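Local coordinates for capsular polysaccharide export system protein KpsC (Thermosulfurimonas dismutans, PDB 6MGB), which probably transfers Kdo from CMP-Kdo, as a beta-2,4 Kdo transferase, in building the glycolipid that attaches Gram-negative capsules, at residues Y69-D74 with V96-D101; D74-S79 with S90-P95. All coordinates share one frame; numbering follows the deposited sequence.

Contact 1. Residues Y69-D74 with V96-D101; sequences YLALED and VGIYYD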
loop_
_atom_site.group_PDB
_atom_site.type_symbol
_atom_site.label_atom_id
_atom_site.label_comp_id
_atom_site.label_asym_id
_atom_site.label_seq_id
_atom_site.Cartn_x
_atom_site.Cartn_y
_atom_site.Cartn_z
ATOM N N TYR A 69 -10.269 -1.284 -17.703
ATOM C CA TYR A 69 -9.420 -2.252 -17.020
ATOM C C TYR A 69 -9.420 -1.940 -15.531
ATOM O O TYR A 69 -9.039 -0.837 -15.124
ATOM C CB TYR A 69 -7.988 -2.239 -17.557
ATOM C CG TYR A 69 -7.079 -3.143 -16.755
ATOM C CD1 TYR A 69 -7.094 -4.517 -16.947
ATOM C CD2 TYR A 69 -6.223 -2.624 -15.791
ATOM C CE1 TYR A 69 -6.277 -5.349 -16.209
ATOM C CE2 TYR A 69 -5.403 -3.450 -15.047
ATOM C CZ TYR A 69 -5.434 -4.811 -15.260
ATOM O OH TYR A 69 -4.621 -5.638 -14.523
ATOM N N LEU A 70 -9.835 -2.914 -14.725
ATOM C CA LEU A 70 -9.865 -2.778 -13.274
ATOM C C LEU A 70 -8.586 -3.383 -12.702
ATOM O O LEU A 70 -8.392 -4.601 -12.754
ATOM C CB LEU A 70 -11.099 -3.461 -12.688
ATOM C CG LEU A 70 -12.447 -3.113 -13.321
ATOM C CD1 LEU A 70 -13.574 -3.759 -12.535
ATOM C CD2 LEU A 70 -12.645 -1.613 -13.392
ATOM N N ALA A 71 -7.721 -2.531 -12.158
ATOM C CA ALA A 71 -6.524 -2.992 -11.464
ATOM C C ALA A 71 -6.896 -3.394 -10.042
ATOM O O ALA A 71 -7.395 -2.569 -9.271
ATOM C CB ALA A 71 -5.460 -1.897 -11.450
ATOM N N LEU A 72 -6.658 -4.657 -9.694
ATOM C CA LEU A 72 -7.003 -5.194 -8.385
ATOM C C LEU A 72 -5.743 -5.397 -7.551
ATOM O O LEU A 72 -4.726 -5.881 -8.056
ATOM C CB LEU A 72 -7.751 -6.523 -8.515
ATOM C CG LEU A 72 -8.910 -6.553 -9.514
ATOM C CD1 LEU A 72 -9.507 -7.947 -9.592
ATOM C CD2 LEU A 72 -9.979 -5.535 -9.145
ATOM N N GLU A 73 -5.817 -5.017 -6.276
ATOM C CA GLU A 73 -4.723 -5.223 -5.337
ATOM C C GLU A 73 -5.310 -5.443 -3.949
ATOM O O GLU A 73 -6.477 -5.134 -3.692
ATOM C CB GLU A 73 -3.753 -4.029 -5.301
ATOM C CG GLU A 73 -3.133 -3.628 -6.643
ATOM C CD GLU A 73 -1.997 -4.538 -7.075
ATOM O OE1 GLU A 73 -1.550 -4.418 -8.237
ATOM O OE2 GLU A 73 -1.545 -5.366 -6.255
ATOM N N ASP A 74 -4.488 -5.981 -3.052
ATOM C CA ASP A 74 -4.874 -6.037 -1.649
ATOM C C ASP A 74 -5.080 -4.628 -1.117
ATOM O O ASP A 74 -4.388 -3.688 -1.515
ATOM C CB ASP A 74 -3.804 -6.757 -0.824
ATOM C CG ASP A 74 -3.766 -8.245 -1.092
ATOM O OD1 ASP A 74 -4.811 -8.808 -1.479
ATOM O OD2 ASP A 74 -2.691 -8.853 -0.913
ATOM N N VAL A 96 -8.959 3.442 -13.197
ATOM C CA VAL A 96 -8.218 4.505 -13.867
ATOM C C VAL A 96 -6.783 4.045 -14.088
ATOM O O VAL A 96 -6.297 3.997 -15.223
ATOM C CB VAL A 96 -8.265 5.806 -13.044
ATOM C CG1 VAL A 96 -7.360 6.871 -13.646
ATOM C CG2 VAL A 96 -9.698 6.315 -12.949
ATOM N N GLY A 97 -6.099 3.716 -12.997
ATOM C CA GLY A 97 -4.747 3.199 -13.048
ATOM C C GLY A 97 -4.500 2.295 -11.861
ATOM O O GLY A 97 -5.264 1.351 -11.634
ATOM N N ILE A 98 -3.446 2.564 -11.091
ATOM C CA ILE A 98 -3.253 1.903 -9.806
ATOM C C ILE A 98 -2.373 2.794 -8.941
ATOM O O ILE A 98 -1.515 3.525 -9.440
ATOM C CB ILE A 98 -2.661 0.482 -9.966
ATOM C CG1 ILE A 98 -2.790 -0.310 -8.659
ATOM C CG2 ILE A 98 -1.203 0.539 -10.414
ATOM C CD1 ILE A 98 -4.227 -0.497 -8.176
ATOM N N TYR A 99 -2.592 2.718 -7.625
ATOM C CA TYR A 99 -2.085 3.752 -6.726
ATOM C C TYR A 99 -0.567 3.876 -6.789
ATOM O O TYR A 99 -0.030 4.984 -6.673
ATOM C CB TYR A 99 -2.534 3.473 -5.291
ATOM C CG TYR A 99 -2.014 2.176 -4.705
ATOM C CD1 TYR A 99 -2.733 0.997 -4.833
ATOM C CD2 TYR A 99 -0.807 2.132 -4.015
ATOM C CE1 TYR A 99 -2.265 -0.190 -4.298
ATOM C CE2 TYR A 99 -0.332 0.951 -3.476
ATOM C CZ TYR A 99 -1.065 -0.207 -3.621
ATOM O OH TYR A 99 -0.595 -1.385 -3.087
ATOM N N TYR A 100 0.147 2.763 -6.951
ATOM C CA TYR A 100 1.602 2.813 -6.919
ATOM C C TYR A 100 2.217 3.154 -8.270
ATOM O O TYR A 100 3.441 3.290 -8.356
ATOM C CB TYR A 100 2.185 1.487 -6.405
ATOM C CG TYR A 100 1.775 0.245 -7.167
ATOM C CD1 TYR A 100 2.402 -0.108 -8.354
ATOM C CD2 TYR A 100 0.778 -0.591 -6.682
ATOM C CE1 TYR A 100 2.036 -1.247 -9.044
ATOM C CE2 TYR A 100 0.406 -1.732 -7.365
ATOM C CZ TYR A 100 1.038 -2.056 -8.545
ATOM O OH TYR A 100 0.672 -3.194 -9.229
ATOM N N ASP A 101 1.409 3.314 -9.315
ATOM C CA ASP A 101 1.914 3.653 -10.645
ATOM C C ASP A 101 1.888 5.169 -10.807
ATOM O O ASP A 101 0.849 5.756 -11.118
ATOM C CB ASP A 101 1.092 2.960 -11.726
ATOM C CG ASP A 101 1.577 3.286 -13.126
ATOM O OD1 ASP A 101 2.542 4.064 -13.263
ATOM O OD2 ASP A 101 0.989 2.763 -14.094
HETATM O O HOH W 1 -1.784 -3.327 -1.547
#

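Contact 2. Residues D74-S79 with S90-P95; sequences DGFLRS and SLIVDP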
loop_
_atom_site.group_PDB
_atom_site.type_symbol
_atom_site.label_atom_id
_atom_site.label_comp_id
_atom_site.label_asym_id
_atom_site.label_seq_id
_atom_site.Cartn_x
_atom_site.Cartn_y
_atom_site.Cartn_z
ATOM N N ASP A 74 -4.488 -5.981 -3.052
ATOM C CA ASP A 74 -4.874 -6.037 -1.649
ATOM C C ASP A 74 -5.080 -4.628 -1.117
ATOM O O ASP A 74 -4.388 -3.688 -1.515
ATOM C CB ASP A 74 -3.804 -6.757 -0.824
ATOM C CG ASP A 74 -3.766 -8.245 -1.092
ATOM O OD1 ASP A 74 -4.811 -8.808 -1.479
ATOM O OD2 ASP A 74 -2.691 -8.853 -0.913
ATOM N N GLY A 75 -6.048 -4.480 -0.221
ATOM C CA GLY A 75 -6.264 -3.204 0.426
ATOM C C GLY A 75 -5.096 -2.822 1.314
ATOM O O GLY A 75 -4.207 -3.620 1.617
ATOM N N PHE A 76 -5.102 -1.555 1.737
ATOM C CA PHE A 76 -4.044 -1.068 2.616
ATOM C C PHE A 76 -4.114 -1.720 3.991
ATOM O O PHE A 76 -3.073 -1.953 4.617
ATOM C CB PHE A 76 -4.121 0.455 2.728
ATOM C CG PHE A 76 -3.757 1.176 1.458
ATOM C CD1 PHE A 76 -2.600 0.853 0.768
ATOM C CD2 PHE A 76 -4.575 2.175 0.953
ATOM C CE1 PHE A 76 -2.262 1.513 -0.397
ATOM C CE2 PHE A 76 -4.242 2.838 -0.215
ATOM C CZ PHE A 76 -3.085 2.506 -0.891
ATOM N N LEU A 77 -5.319 -2.011 4.478
ATOM C CA LEU A 77 -5.522 -2.871 5.640
ATOM C C LEU A 77 -5.984 -4.224 5.115
ATOM O O LEU A 77 -7.104 -4.346 4.610
ATOM C CB LEU A 77 -6.550 -2.280 6.601
ATOM C CG LEU A 77 -6.260 -0.898 7.188
ATOM C CD1 LEU A 77 -7.358 -0.508 8.167
ATOM C CD2 LEU A 77 -4.899 -0.867 7.867
ATOM N N ARG A 78 -5.126 -5.239 5.223
ATOM C CA ARG A 78 -5.366 -6.496 4.521
ATOM C C ARG A 78 -5.914 -7.594 5.429
ATOM O O ARG A 78 -6.965 -8.167 5.134
ATOM C CB ARG A 78 -4.086 -6.983 3.833
ATOM C CG ARG A 78 -4.357 -8.123 2.861
ATOM C CD ARG A 78 -3.121 -8.923 2.528
ATOM N NE ARG A 78 -3.439 -10.019 1.618
ATOM C CZ ARG A 78 -4.036 -11.151 1.983
ATOM N NH1 ARG A 78 -4.385 -11.351 3.248
ATOM N NH2 ARG A 78 -4.282 -12.091 1.081
ATOM N N SER A 79 -5.219 -7.922 6.512
ATOM C CA SER A 79 -5.556 -9.144 7.236
ATOM C C SER A 79 -4.771 -9.209 8.541
ATOM O O SER A 79 -3.932 -8.353 8.837
ATOM C CB SER A 79 -5.265 -10.375 6.376
ATOM O OG SER A 79 -3.921 -10.361 5.922
ATOM N N SER A 90 -9.902 -6.106 2.719
ATOM C CA SER A 90 -10.298 -5.032 1.825
ATOM C C SER A 90 -9.560 -5.213 0.510
ATOM O O SER A 90 -8.508 -5.855 0.445
ATOM C CB SER A 90 -10.006 -3.651 2.424
ATOM O OG SER A 90 -8.620 -3.452 2.626
ATOM N N LEU A 91 -10.131 -4.642 -0.545
ATOM C CA LEU A 91 -9.618 -4.815 -1.893
ATOM C C LEU A 91 -9.605 -3.466 -2.592
ATOM O O LEU A 91 -10.572 -2.705 -2.502
ATOM C CB LEU A 91 -10.478 -5.810 -2.683
ATOM C CG LEU A 91 -9.896 -6.366 -3.979
ATOM C CD1 LEU A 91 -8.828 -7.410 -3.684
ATOM C CD2 LEU A 91 -11.008 -6.950 -4.835
ATOM N N ILE A 92 -8.506 -3.170 -3.275
ATOM C CA ILE A 92 -8.411 -1.974 -4.101
ATOM C C ILE A 92 -8.839 -2.334 -5.516
ATOM O O ILE A 92 -8.340 -3.303 -6.100
ATOM C CB ILE A 92 -6.987 -1.395 -4.072
ATOM C CG1 ILE A 92 -6.763 -0.669 -2.742
ATOM C CG2 ILE A 92 -6.761 -0.438 -5.241
ATOM C CD1 ILE A 92 -5.319 -0.322 -2.458
ATOM N N VAL A 93 -9.772 -1.558 -6.060
ATOM C CA VAL A 93 -10.319 -1.776 -7.394
ATOM C C VAL A 93 -10.219 -0.435 -8.108
ATOM O O VAL A 93 -11.014 0.474 -7.847
ATOM C CB VAL A 93 -11.767 -2.280 -7.355
ATOM C CG1 VAL A 93 -12.299 -2.505 -8.763
ATOM C CG2 VAL A 93 -11.861 -3.562 -6.533
ATOM N N ASP A 94 -9.247 -0.304 -9.005
ATOM C CA ASP A 94 -8.937 0.983 -9.626
ATOM C C ASP A 94 -9.222 0.921 -11.120
ATOM O O ASP A 94 -8.475 0.252 -11.859
ATOM C CB ASP A 94 -7.475 1.354 -9.377
ATOM C CG ASP A 94 -7.188 2.814 -9.671
ATOM O OD1 ASP A 94 -7.776 3.356 -10.630
ATOM O OD2 ASP A 94 -6.379 3.421 -8.940
ATOM N N PRO A 95 -10.273 1.580 -11.618
ATOM C CA PRO A 95 -10.541 1.570 -13.061
ATOM C C PRO A 95 -9.801 2.640 -13.846
ATOM O O PRO A 95 -10.005 2.735 -15.061
ATOM C CB PRO A 95 -12.060 1.801 -13.132
ATOM C CG PRO A 95 -12.477 2.322 -11.781
ATOM C CD PRO A 95 -11.290 2.342 -10.876
HETATM O O HOH W 2 -7.678 -0.867 3.102
#

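Contact 1. Residues Y69-D74 with V96-D101
Two torsions bring Glu73 and Tyr100 together: the glutamate chain bends at chi2, and Tyr100 CG lies between its own backbone N and carbonyl carbon (chi1 56°). The phenol then donates from Tyr100 OH to Glu73 OE1 over 2.7 Å, reaching the oxygen from above the carboxylate plane, 46° out of it; the carboxylate and the ring are themselves turned 75° apart. Glu73 is thus fixed at its tip, while its CG packs at 3.7 Å on Ile98 CD1. Ile98 CD1 also lies 3.8 Å from Ala71 CB, which in addition approaches the carbonyl of Gly97, with 3.3 Å between Ala71 CB and Gly97 O. Strand 69-74 belongs to the mixed sheet of one half of a GT-B glycosyltransferase, and the loop that leaves the neighbouring strand 90-94 doubles back over it and makes a type I turn from Ile98 to Asp101. Within that turn Ile98 CG2 lies over the centre of one face of the Tyr100 ring, 3.8 Å above it. Further along, a water joins the two segments, donating to Asp74 O at 2.6 Å and hydrogen-bonded to Tyr99 OH at 2.7 Å.

Contact 2. Residues D74-S79 with S90-P95
Ile92 sets its CD1 methyl squarely over one face of the Phe76 ring, 4.0 Å from the centroid and 12° off the normal, a CH-pi contact made as the two side chains cross obliquely. Roughly at right angles to the ring direction, Asp74 O lies 3.6 Å from Ile92 CD1. At the start of the strand Ser90 turns its hydroxyl between its own backbone N and carbonyl carbon (chi1 63°), whence OG donates to Leu77 O at 2.7 Å and accepts a bond from a water at 2.8 Å; that water in turn takes the N-H of Leu77. Strand 90-94 runs antiparallel to strand 69-74 in the mixed sheet, and at the end of strand 69-74 the Asp74-Leu91 pair is a non-hydrogen-bonded bridge. Just beyond it Gly75 N donates to Ser90 O over 2.9 Å. An alanine at Ser90 would probably leave Leu77 O and the water without their hydroxyl partner and let the loop shift. Gly75 CA, with no side chain, passes 3.2 Å from Ser90 OG. Across the loop, Arg78 NE meets Asp74 OD2 at 2.9 Å in a salt bridge, the carboxylate oxygen lying in the guanidinium plane.

How the contacts relate
Contacts 1 and 2 show how one strand pair can organise the loop that joins it and the loop that leaves it: contact 2 holds the first, contact 1 the second. Contact 2 is nested inside the loop that contact 1 closes, and their centres lie 9 Å apart. Asp74 belongs to both. Strand pairing joins them directly, through probable hydrogen bonds between Glu73 O and Ile92 N and between Ala71 N and Asp94 O, each 2.9 Å. Tyr99 of contact 1 meets Phe76 of contact 2 edge-to-face, and both approach the nucleotide site: their side chains come within about 6 Å and 7 Å of the bound cytidine monophosphate. Phe76 O also accepts a hydrogen bond from Gln248, a CMP-binding residue.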